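Long-range contacts in sulfur oxidation protein SOXB (Thermus thermophilus, PDB 2WDD), which hydrolyses a sulfur-sulfur bond, probably that of a cysteine S-thiosulfonate, in the Sox sulfur oxidation pathway, and carries two manganese ions: residues 28-32 with 123-127; 48-52 with 63-67; 52-56 with 477-481; 254-258 with 319-324. One frame throughout, in Å; residues are numbered along the deposited sequence.

How the contacts relate
Contacts 1 and 4 lie at one end of the molecule, on the same side of the chain's centre, with centres 15 Å apart. Contact 1 joins strands 29-34 and 124-129. Contact 4 brings the hairpin 311-333 of that sheet against strand 257-262 of a second sheet. They meet where Asp28 OD2 lies 2.9 Å from Leu319 N. Contacts 2 and 3 share Leu52 in the loop before helix 67-74. Contact 3 ties this loop to the C-terminal domain. Contacts 1 and 2 have centres 30 Å apart. Along the chain, contact 2 falls between the segments of contact 1. Contact 4 follows contact 1 in series and lies between the segments of contact 3.

Contact 1: 28-32 with 123-127; sequences DATLL and GKALV
Residues 29-32 and 124-127 are neighbouring parallel strands of a mixed sheet. Both are extended, with phi about -100 to -145° and psi about 105 to 150°. Their axes approach to 4.7 Å and cross at -21°. Thr30 pairs with Ala125, Leu31 with Leu126 and Leu32 with Val127, CA atoms 4.7 to 5.0 Å apart. Three backbone hydrogen bonds join them: Thr30 N to Lys124 O at 2.8 Å, Leu126 N to Thr30 O at 2.9 Å and Leu32 N to Leu126 O at 2.8 Å. A water binds Lys124 N at 2.7 Å and Asp28 O weakly.
Ala29, Leu31, Lys124 and Leu126 share one face, against strand 202-207 and, at Leu31, strand 210-217. Leu31 and Leu126 are mt, with Leu31 CD2 4.1 Å from Leu126 CB. Lys124 has chi1 t and chi2 p, and its end leads away from residues 28-32. Thr30, Leu32, Ala125 and Val127 share the other face. Helix 104-120 covers Thr30, Leu32 and Val127. Leu32 is also mt, its CB 4.5 Å from CG2 of Val127, which is t. Thr30 is m, and its OG1 bonds to Asp316. Asp28 OD2 bonds to Leu319 N. Asp28 and Ala29 form a classic beta bulge opposite Leu317.
Helix 104-120 precedes the second strand, as in a beta-alpha-beta unit of the metallophosphoesterase sandwich. Backbone bonds thus fix the register, while mostly apolar side chains line the faces, with Thr30 and Lys124 as the polar exceptions.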
loop_
_atom_site.group_PDB
_atom_site.type_symbol
_atom_site.label_atom_id
_atom_site.label_comp_id
_atom_site.label_asym_id
_atom_site.label_seq_id
_atom_site.Cartn_x
_atom_site.Cartn_y
_atom_site.Cartn_z
ATOM N N ASP A 28 -5.669 -5.712 28.729
ATOM C CA ASP A 28 -5.913 -7.145 28.745
ATOM C C ASP A 28 -5.394 -7.877 27.517
ATOM O O ASP A 28 -5.138 -9.080 27.571
ATOM C CB ASP A 28 -7.417 -7.388 28.841
ATOM C CG ASP A 28 -8.063 -6.596 29.964
ATOM O OD1 ASP A 28 -7.753 -6.892 31.135
ATOM O OD2 ASP A 28 -8.871 -5.683 29.684
ATOM N N ALA A 29 -5.300 -7.167 26.399
ATOM C CA ALA A 29 -4.873 -7.797 25.156
ATOM C C ALA A 29 -4.010 -6.844 24.358
ATOM O O ALA A 29 -4.188 -5.627 24.414
ATOM C CB ALA A 29 -6.089 -8.205 24.330
ATOM N N THR A 30 -3.089 -7.407 23.595
ATOM C CA THR A 30 -2.240 -6.592 22.751
ATOM C C THR A 30 -2.308 -7.116 21.340
ATOM O O THR A 30 -2.123 -8.308 21.109
ATOM C CB THR A 30 -0.795 -6.584 23.229
ATOM O OG1 THR A 30 -0.735 -5.988 24.533
ATOM C CG2 THR A 30 0.082 -5.778 22.254
ATOM N N LEU A 31 -2.533 -6.208 20.396
ATOM C CA LEU A 31 -2.538 -6.561 18.981
ATOM C C LEU A 31 -1.257 -5.989 18.370
ATOM O O LEU A 31 -0.916 -4.816 18.581
ATOM C CB LEU A 31 -3.772 -5.992 18.273
ATOM C CG LEU A 31 -5.136 -6.236 18.935
ATOM C CD1 LEU A 31 -6.246 -5.627 18.111
ATOM C CD2 LEU A 31 -5.366 -7.736 19.131
ATOM N N LEU A 32 -0.511 -6.841 17.674
ATOM C CA LEU A 32 0.718 -6.444 16.987
ATOM C C LEU A 32 0.322 -6.517 15.520
ATOM O O LEU A 32 0.099 -7.602 14.975
ATOM C CB LEU A 32 1.869 -7.390 17.313
ATOM C CG LEU A 32 2.153 -7.431 18.829
ATOM C CD1 LEU A 32 3.221 -8.474 19.183
ATOM C CD2 LEU A 32 2.543 -6.037 19.354
ATOM N N GLY A 123 0.160 -11.188 29.756
ATOM C CA GLY A 123 -0.791 -10.671 28.790
ATOM C C GLY A 123 -1.021 -11.614 27.623
ATOM O O GLY A 123 -0.396 -12.668 27.532
ATOM N N LYS A 124 -1.929 -11.226 26.733
ATOM C CA LYS A 124 -2.277 -12.026 25.560
ATOM C C LYS A 124 -2.022 -11.208 24.295
ATOM O O LYS A 124 -2.599 -10.137 24.127
ATOM C CB LYS A 124 -3.757 -12.399 25.620
ATOM C CG LYS A 124 -4.335 -12.881 24.304
ATOM C CD LYS A 124 -4.183 -14.381 24.159
ATOM C CE LYS A 124 -5.138 -14.936 23.117
ATOM N NZ LYS A 124 -4.614 -16.196 22.529
ATOM N N ALA A 125 -1.179 -11.721 23.400
ATOM C CA ALA A 125 -0.862 -11.006 22.167
ATOM C C ALA A 125 -1.290 -11.740 20.899
ATOM O O ALA A 125 -1.181 -12.965 20.803
ATOM C CB ALA A 125 0.611 -10.680 22.112
ATOM N N LEU A 126 -1.757 -10.970 19.920
ATOM C CA LEU A 126 -2.150 -11.521 18.632
ATOM C C LEU A 126 -1.386 -10.766 17.564
ATOM O O LEU A 126 -1.227 -9.546 17.664
ATOM C CB LEU A 126 -3.652 -11.345 18.392
ATOM C CG LEU A 126 -4.593 -12.193 19.249
ATOM C CD1 LEU A 126 -6.047 -11.784 18.983
ATOM C CD2 LEU A 126 -4.379 -13.689 18.963
ATOM N N VAL A 127 -0.880 -11.505 16.576
ATOM C CA VAL A 127 -0.146 -10.930 15.457
ATOM C C VAL A 127 -1.106 -10.914 14.277
ATOM O O VAL A 127 -1.563 -11.969 13.814
ATOM C CB VAL A 127 1.129 -11.735 15.157
ATOM C CG1 VAL A 127 1.848 -11.139 13.946
ATOM C CG2 VAL A 127 2.063 -11.740 16.375
HETATM O O HOH W 1 -1.830 -8.516 26.830
#

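Contact 2: 48-52 with 63-67; sequences EPPNL and GYLTG
Two irregular parts of the loop before helix 67-74 run past each other in opposite directions. Pro50, at phi/psi -74/-22° between extended neighbours, makes a bend. Leu52 CA lies 5.1 Å from Tyr64 CA, and Pro50 CA 6.2 Å from Thr66 CA. No direct hydrogen bond joins them.
Leu52 has the most surface covered. Its CA-to-CB bond points toward residues 63-67, and it takes the mt rotamer. CD1 then sits 3.5 Å from Gly63 O and 3.7 Å from Leu65 O. Gly63 phi is 105°, where a side chain would jam against the preceding carbonyl.
Thr66 comes second and also points toward its partner. With chi1 at p, CG2 reaches 3.5 Å from Leu52 CG and 3.4 Å from Pro49 O. OG1 is 2.8 Å from a water. A second water bridges Pro49 O at 2.8 Å and Gly67 N at 3.0 Å.
Tyr64 is third. Its CA-to-CB bond runs sideways and chi1 is m, with Leu52 O at the ring edge.
The contact closes a ten-residue excursion beside the metal site, not in it. The Pro49 side chain is about 7 Å from that of His288, a manganese ligand, and about 12 Å from a manganese ion. Asn51 bonds to Asp375 and Arg556. Methyl groups set the close fit. One water links backbone to backbone, another the Thr66 hydroxyl to Pro50 O, weakly on the Pro50 side.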
loop_
_atom_site.group_PDB
_atom_site.type_symbol
_atom_site.label_atom_id
_atom_site.label_comp_id
_atom_site.label_asym_id
_atom_site.label_seq_id
_atom_site.Cartn_x
_atom_site.Cartn_y
_atom_site.Cartn_z
ATOM N N GLU A 48 6.937 8.786 2.787
ATOM C CA GLU A 48 5.520 9.080 2.654
ATOM C C GLU A 48 5.309 10.095 1.536
ATOM O O GLU A 48 6.233 10.801 1.125
ATOM C CB GLU A 48 4.942 9.604 3.973
ATOM C CG GLU A 48 4.988 8.551 5.075
ATOM C CD GLU A 48 4.131 7.332 4.754
ATOM O OE1 GLU A 48 2.962 7.502 4.350
ATOM O OE2 GLU A 48 4.646 6.202 4.857
ATOM N N PRO A 49 4.074 10.187 1.026
ATOM C CA PRO A 49 3.804 11.086 -0.097
ATOM C C PRO A 49 3.965 12.550 0.242
ATOM O O PRO A 49 3.543 12.996 1.309
ATOM C CB PRO A 49 2.329 10.825 -0.422
ATOM C CG PRO A 49 1.749 10.190 0.812
ATOM C CD PRO A 49 2.897 9.382 1.399
ATOM N N PRO A 50 4.478 13.334 -0.702
ATOM C CA PRO A 50 4.546 14.776 -0.455
ATOM C C PRO A 50 3.148 15.414 -0.563
ATOM O O PRO A 50 2.915 16.490 -0.001
ATOM C CB PRO A 50 5.475 15.299 -1.563
ATOM C CG PRO A 50 6.137 14.103 -2.147
ATOM C CD PRO A 50 5.285 12.902 -1.854
ATOM N N ASN A 51 2.221 14.762 -1.275
ATOM C CA ASN A 51 0.866 15.311 -1.403
ATOM C C ASN A 51 -0.171 14.215 -1.327
ATOM O O ASN A 51 0.018 13.130 -1.900
ATOM C CB ASN A 51 0.655 16.025 -2.742
ATOM C CG ASN A 51 1.672 17.111 -2.988
ATOM O OD1 ASN A 51 1.465 18.273 -2.617
ATOM N ND2 ASN A 51 2.783 16.741 -3.618
ATOM N N LEU A 52 -1.257 14.528 -0.623
ATOM C CA LEU A 52 -2.451 13.680 -0.554
ATOM C C LEU A 52 -3.599 14.666 -0.761
ATOM O O LEU A 52 -4.220 15.145 0.190
ATOM C CB LEU A 52 -2.570 12.944 0.776
ATOM C CG LEU A 52 -1.615 11.759 0.966
ATOM C CD1 LEU A 52 -1.720 11.242 2.408
ATOM C CD2 LEU A 52 -1.983 10.646 -0.027
ATOM N N GLY A 63 -5.536 10.266 6.525
ATOM C CA GLY A 63 -5.630 9.739 5.173
ATOM C C GLY A 63 -5.310 10.834 4.163
ATOM O O GLY A 63 -5.066 10.557 2.987
ATOM N N TYR A 64 -5.346 12.090 4.618
ATOM C CA TYR A 64 -5.068 13.237 3.758
ATOM C C TYR A 64 -4.053 14.203 4.374
ATOM O O TYR A 64 -3.944 15.351 3.938
ATOM C CB TYR A 64 -6.364 13.984 3.436
ATOM C CG TYR A 64 -7.350 13.153 2.630
ATOM C CD1 TYR A 64 -7.164 12.954 1.267
ATOM C CD2 TYR A 64 -8.416 12.512 3.246
ATOM C CE1 TYR A 64 -8.052 12.187 0.530
ATOM C CE2 TYR A 64 -9.318 11.757 2.514
ATOM C CZ TYR A 64 -9.118 11.591 1.161
ATOM O OH TYR A 64 -10.008 10.827 0.438
ATOM N N LEU A 65 -3.295 13.719 5.356
ATOM C CA LEU A 65 -2.291 14.539 6.025
ATOM C C LEU A 65 -0.902 14.173 5.519
ATOM O O LEU A 65 -0.559 12.992 5.424
ATOM C CB LEU A 65 -2.356 14.337 7.547
ATOM C CG LEU A 65 -3.713 14.620 8.184
ATOM C CD1 LEU A 65 -3.733 14.044 9.595
ATOM C CD2 LEU A 65 -3.979 16.115 8.213
ATOM N N THR A 66 -0.093 15.192 5.252
ATOM C CA THR A 66 1.273 15.000 4.790
ATOM C C THR A 66 2.162 16.106 5.363
ATOM O O THR A 66 1.683 17.049 6.010
ATOM C CB THR A 66 1.350 15.096 3.251
ATOM O OG1 THR A 66 0.876 16.393 2.845
ATOM C CG2 THR A 66 0.538 13.980 2.573
ATOM N N GLY A 67 3.458 15.987 5.101
ATOM C CA GLY A 67 4.417 17.035 5.402
ATOM C C GLY A 67 4.373 17.570 6.819
ATOM O O GLY A 67 4.349 16.807 7.780
HETATM O O HOH W 2 4.171 13.255 4.013
HETATM O O HOH W 3 2.612 18.599 2.583
#

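Contact 3: 52-56 with 477-481; sequences LIAPK and DPDAP
A backbone amide, not the lysine ammonium group, meets the aspartate here. Lys56 N donates to Asp479 OD1 at 2.9 Å and 168°. Lys56 NZ stays 5.3 Å from Asp479 OD2, too far for a salt bridge.
Residues 52-56 are extended up to Pro55, and Lys56 turns into a 3-10 conformation. Residues 477-480 form a type I beta turn, closed by Ala480 N to Asp477 O at 3.1 Å. Asp477 OD1 accepts from Asp479 N at 3.0 Å, an Asx turn. Pro55 CA and Asp479 CA are 5.3 Å apart. Asp479 is m, which brings OD1 to 3.4 Å from Pro55 CA.
Next to this bond, Ile53 CG2 packs on Pro478 CG at 4.1 Å, and both residues also touch Val550 of strand 548-550. Asp479 OD2 forms a salt bridge with Arg553, which also bonds to Ala54 O.
The contact joins the metal-binding part to the C-terminal domain. Its chemistry implies one carboxylate serving an amide through OD1 and Arg553 through OD2, beside a small apolar patch.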
loop_
_atom_site.group_PDB
_atom_site.type_symbol
_atom_site.label_atom_id
_atom_site.label_comp_id
_atom_site.label_asym_id
_atom_site.label_seq_id
_atom_site.Cartn_x
_atom_site.Cartn_y
_atom_site.Cartn_z
ATOM N N LEU A 52 -1.257 14.528 -0.623
ATOM C CA LEU A 52 -2.451 13.680 -0.554
ATOM C C LEU A 52 -3.599 14.666 -0.761
ATOM O O LEU A 52 -4.220 15.145 0.190
ATOM C CB LEU A 52 -2.570 12.944 0.776
ATOM C CG LEU A 52 -1.615 11.759 0.966
ATOM C CD1 LEU A 52 -1.720 11.242 2.408
ATOM C CD2 LEU A 52 -1.983 10.646 -0.027
ATOM N N ILE A 53 -3.802 15.030 -2.019
ATOM C CA ILE A 53 -4.787 16.032 -2.390
ATOM C C ILE A 53 -6.209 15.535 -2.225
ATOM O O ILE A 53 -6.539 14.412 -2.599
ATOM C CB ILE A 53 -4.515 16.531 -3.810
ATOM C CG1 ILE A 53 -3.133 17.174 -3.872
ATOM C CG2 ILE A 53 -5.620 17.468 -4.296
ATOM C CD1 ILE A 53 -2.574 17.299 -5.285
ATOM N N ALA A 54 -7.060 16.400 -1.684
ATOM C CA ALA A 54 -8.449 16.050 -1.460
ATOM C C ALA A 54 -9.321 17.247 -1.761
ATOM O O ALA A 54 -8.861 18.379 -1.705
ATOM C CB ALA A 54 -8.650 15.644 -0.024
ATOM N N PRO A 55 -10.603 17.004 -2.071
ATOM C CA PRO A 55 -11.489 18.152 -2.251
ATOM C C PRO A 55 -11.683 18.768 -0.865
ATOM O O PRO A 55 -11.451 18.112 0.155
ATOM C CB PRO A 55 -12.797 17.509 -2.730
ATOM C CG PRO A 55 -12.780 16.149 -2.141
ATOM C CD PRO A 55 -11.334 15.723 -2.075
ATOM N N LYS A 56 -12.075 20.031 -0.829
ATOM C CA LYS A 56 -12.212 20.748 0.430
ATOM C C LYS A 56 -12.842 20.015 1.624
ATOM O O LYS A 56 -12.256 19.971 2.703
ATOM C CB LYS A 56 -12.797 22.144 0.201
ATOM C CG LYS A 56 -11.840 23.044 -0.567
ATOM C CD LYS A 56 -12.457 24.384 -0.959
ATOM C CE LYS A 56 -13.969 24.319 -1.002
ATOM N NZ LYS A 56 -14.524 25.678 -1.256
ATOM N N ASP A 477 -8.139 20.824 -10.986
ATOM C CA ASP A 477 -8.899 21.570 -9.991
ATOM C C ASP A 477 -9.746 20.557 -9.249
ATOM O O ASP A 477 -10.822 20.181 -9.704
ATOM C CB ASP A 477 -9.804 22.638 -10.616
ATOM C CG ASP A 477 -10.551 23.441 -9.560
ATOM O OD1 ASP A 477 -10.506 23.051 -8.373
ATOM O OD2 ASP A 477 -11.193 24.453 -9.911
ATOM N N PRO A 478 -9.245 20.056 -8.118
ATOM C CA PRO A 478 -9.955 19.027 -7.365
ATOM C C PRO A 478 -11.375 19.411 -6.946
ATOM O O PRO A 478 -12.239 18.542 -6.795
ATOM C CB PRO A 478 -9.063 18.799 -6.138
ATOM C CG PRO A 478 -8.261 20.034 -6.010
ATOM C CD PRO A 478 -8.049 20.544 -7.410
ATOM N N ASP A 479 -11.624 20.707 -6.791
ATOM C CA ASP A 479 -12.931 21.177 -6.345
ATOM C C ASP A 479 -13.932 21.462 -7.465
ATOM O O ASP A 479 -15.088 21.794 -7.191
ATOM C CB ASP A 479 -12.776 22.406 -5.453
ATOM C CG ASP A 479 -11.982 22.108 -4.195
ATOM O OD1 ASP A 479 -12.384 21.189 -3.453
ATOM O OD2 ASP A 479 -10.983 22.812 -3.945
ATOM N N ALA A 480 -13.500 21.333 -8.715
ATOM C CA ALA A 480 -14.392 21.570 -9.844
ATOM C C ALA A 480 -15.360 20.400 -10.008
ATOM O O ALA A 480 -15.133 19.310 -9.487
ATOM C CB ALA A 480 -13.590 21.789 -11.125
ATOM N N PRO A 481 -16.464 20.621 -10.736
ATOM C CA PRO A 481 -17.431 19.542 -10.943
ATOM C C PRO A 481 -16.832 18.466 -11.828
ATOM O O PRO A 481 -15.913 18.733 -12.609
ATOM C CB PRO A 481 -18.566 20.231 -11.720
ATOM C CG PRO A 481 -18.382 21.681 -11.535
ATOM C CD PRO A 481 -16.912 21.905 -11.301
#

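Contact 4: 254-258 with 319-324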
loop_
_atom_site.group_PDB
_atom_site.type_symbol
_atom_site.label_atom_id
_atom_site.label_comp_id
_atom_site.label_asym_id
_atom_site.label_seq_id
_atom_site.Cartn_x
_atom_site.Cartn_y
_atom_site.Cartn_z
ATOM N N GLY A 254 -20.717 -14.577 22.221
ATOM C CA GLY A 254 -19.998 -14.179 23.419
ATOM C C GLY A 254 -18.894 -13.140 23.323
ATOM O O GLY A 254 -18.271 -12.821 24.332
ATOM N N ALA A 255 -18.627 -12.612 22.133
ATOM C CA ALA A 255 -17.577 -11.602 22.006
ATOM C C ALA A 255 -17.944 -10.334 22.775
ATOM O O ALA A 255 -19.039 -9.812 22.624
ATOM C CB ALA A 255 -17.312 -11.276 20.535
ATOM N N ASN A 256 -17.008 -9.832 23.574
ATOM C CA ASN A 256 -17.226 -8.589 24.322
ATOM C C ASN A 256 -16.819 -7.404 23.454
ATOM O O ASN A 256 -17.425 -6.334 23.525
ATOM C CB ASN A 256 -16.388 -8.579 25.597
ATOM C CG ASN A 256 -16.767 -9.698 26.542
ATOM O OD1 ASN A 256 -16.016 -10.654 26.723
ATOM N ND2 ASN A 256 -17.973 -9.624 27.083
ATOM N N ALA A 257 -15.788 -7.612 22.637
ATOM C CA ALA A 257 -15.264 -6.556 21.776
ATOM C C ALA A 257 -15.056 -7.093 20.374
ATOM O O ALA A 257 -14.809 -8.281 20.197
ATOM C CB ALA A 257 -13.955 -6.016 22.329
ATOM N N VAL A 258 -15.153 -6.210 19.387
ATOM C CA VAL A 258 -15.015 -6.617 17.995
ATOM C C VAL A 258 -13.996 -5.753 17.263
ATOM O O VAL A 258 -14.097 -4.530 17.260
ATOM C CB VAL A 258 -16.386 -6.584 17.280
ATOM C CG1 VAL A 258 -16.229 -6.863 15.772
ATOM C CG2 VAL A 258 -17.346 -7.591 17.919
ATOM N N LEU A 319 -10.428 -4.004 27.882
ATOM C CA LEU A 319 -11.759 -4.387 27.464
ATOM C C LEU A 319 -12.766 -4.268 28.597
ATOM O O LEU A 319 -12.388 -4.215 29.774
ATOM C CB LEU A 319 -11.754 -5.838 26.959
ATOM C CG LEU A 319 -10.706 -6.176 25.888
ATOM C CD1 LEU A 319 -10.729 -7.666 25.555
ATOM C CD2 LEU A 319 -10.941 -5.344 24.644
ATOM N N TRP A 320 -14.038 -4.242 28.221
ATOM C CA TRP A 320 -15.146 -4.314 29.163
ATOM C C TRP A 320 -16.223 -5.202 28.559
ATOM O O TRP A 320 -16.127 -5.608 27.392
ATOM C CB TRP A 320 -15.668 -2.938 29.590
ATOM C CG TRP A 320 -16.496 -2.201 28.577
ATOM C CD1 TRP A 320 -16.039 -1.516 27.479
ATOM C CD2 TRP A 320 -17.917 -1.994 28.610
ATOM N NE1 TRP A 320 -17.092 -0.919 26.823
ATOM C CE2 TRP A 320 -18.252 -1.187 27.501
ATOM C CE3 TRP A 320 -18.936 -2.387 29.489
ATOM C CZ2 TRP A 320 -19.567 -0.787 27.231
ATOM C CZ3 TRP A 320 -20.248 -2.006 29.205
ATOM C CH2 TRP A 320 -20.547 -1.196 28.102
ATOM N N LYS A 321 -17.225 -5.548 29.356
ATOM C CA LYS A 321 -18.274 -6.448 28.895
ATOM C C LYS A 321 -18.871 -6.087 27.539
ATOM O O LYS A 321 -19.234 -6.977 26.766
ATOM C CB LYS A 321 -19.375 -6.588 29.951
ATOM C CG LYS A 321 -20.777 -6.330 29.412
ATOM C CD LYS A 321 -21.845 -6.623 30.461
ATOM C CE LYS A 321 -21.742 -8.051 30.988
ATOM N NZ LYS A 321 -22.713 -8.318 32.093
ATOM N N GLY A 322 -18.986 -4.794 27.247
ATOM C CA GLY A 322 -19.597 -4.328 26.017
ATOM C C GLY A 322 -18.700 -3.725 24.947
ATOM O O GLY A 322 -19.208 -3.128 24.003
ATOM N N GLY A 323 -17.383 -3.835 25.090
ATOM C CA GLY A 323 -16.504 -3.278 24.066
ATOM C C GLY A 323 -15.102 -2.962 24.531
ATOM O O GLY A 323 -14.534 -3.670 25.357
ATOM N N ILE A 324 -14.518 -1.920 23.942
ATOM C CA ILE A 324 -13.178 -1.480 24.306
ATOM C C ILE A 324 -13.334 -0.263 25.214
ATOM O O ILE A 324 -13.897 0.760 24.804
ATOM C CB ILE A 324 -12.324 -1.133 23.050
ATOM C CG1 ILE A 324 -12.085 -2.391 22.210
ATOM C CG2 ILE A 324 -10.984 -0.494 23.466
ATOM C CD1 ILE A 324 -11.495 -2.098 20.816
#
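Residues 319-324 form the tip of a beta hairpin, which packs against the start of strand 257-262 in the second sheet of the sandwich. Leu319 comes first. Its CD2 packs on Ala257 CB at 3.9 Å, and its N bonds to Asp28. Trp320 ends the incoming strand and opens a type I turn that runs to Gly323. Its side chain points away, but its O lies 3.5 Å from Asn256 CB. Two bonds close the hairpin: Trp320 N to Gly323 O at 3.0 Å, and Gly323 N to Trp320 O at 3.2 Å. Lys321 also points away, yet its O accepts from Asn256 ND2 at 2.9 Å, the one hydrogen bond across the contact. Asn256 OD1 is held by Ala211 N, so its amide ties strand 210-217 to the hairpin turn. Gly322 follows, close to the indole; a CB would clash with Trp320 CH2. Gly323 opens the outgoing strand. It has a phi of 157° and also needs to lack a side chain. Its CA is 3.2 Å from Asn256 O, a CA-H...O contact. Ile324, next in the strand, turns its end back to the first segment, with CG1 4.1 Å from Ala257 CB.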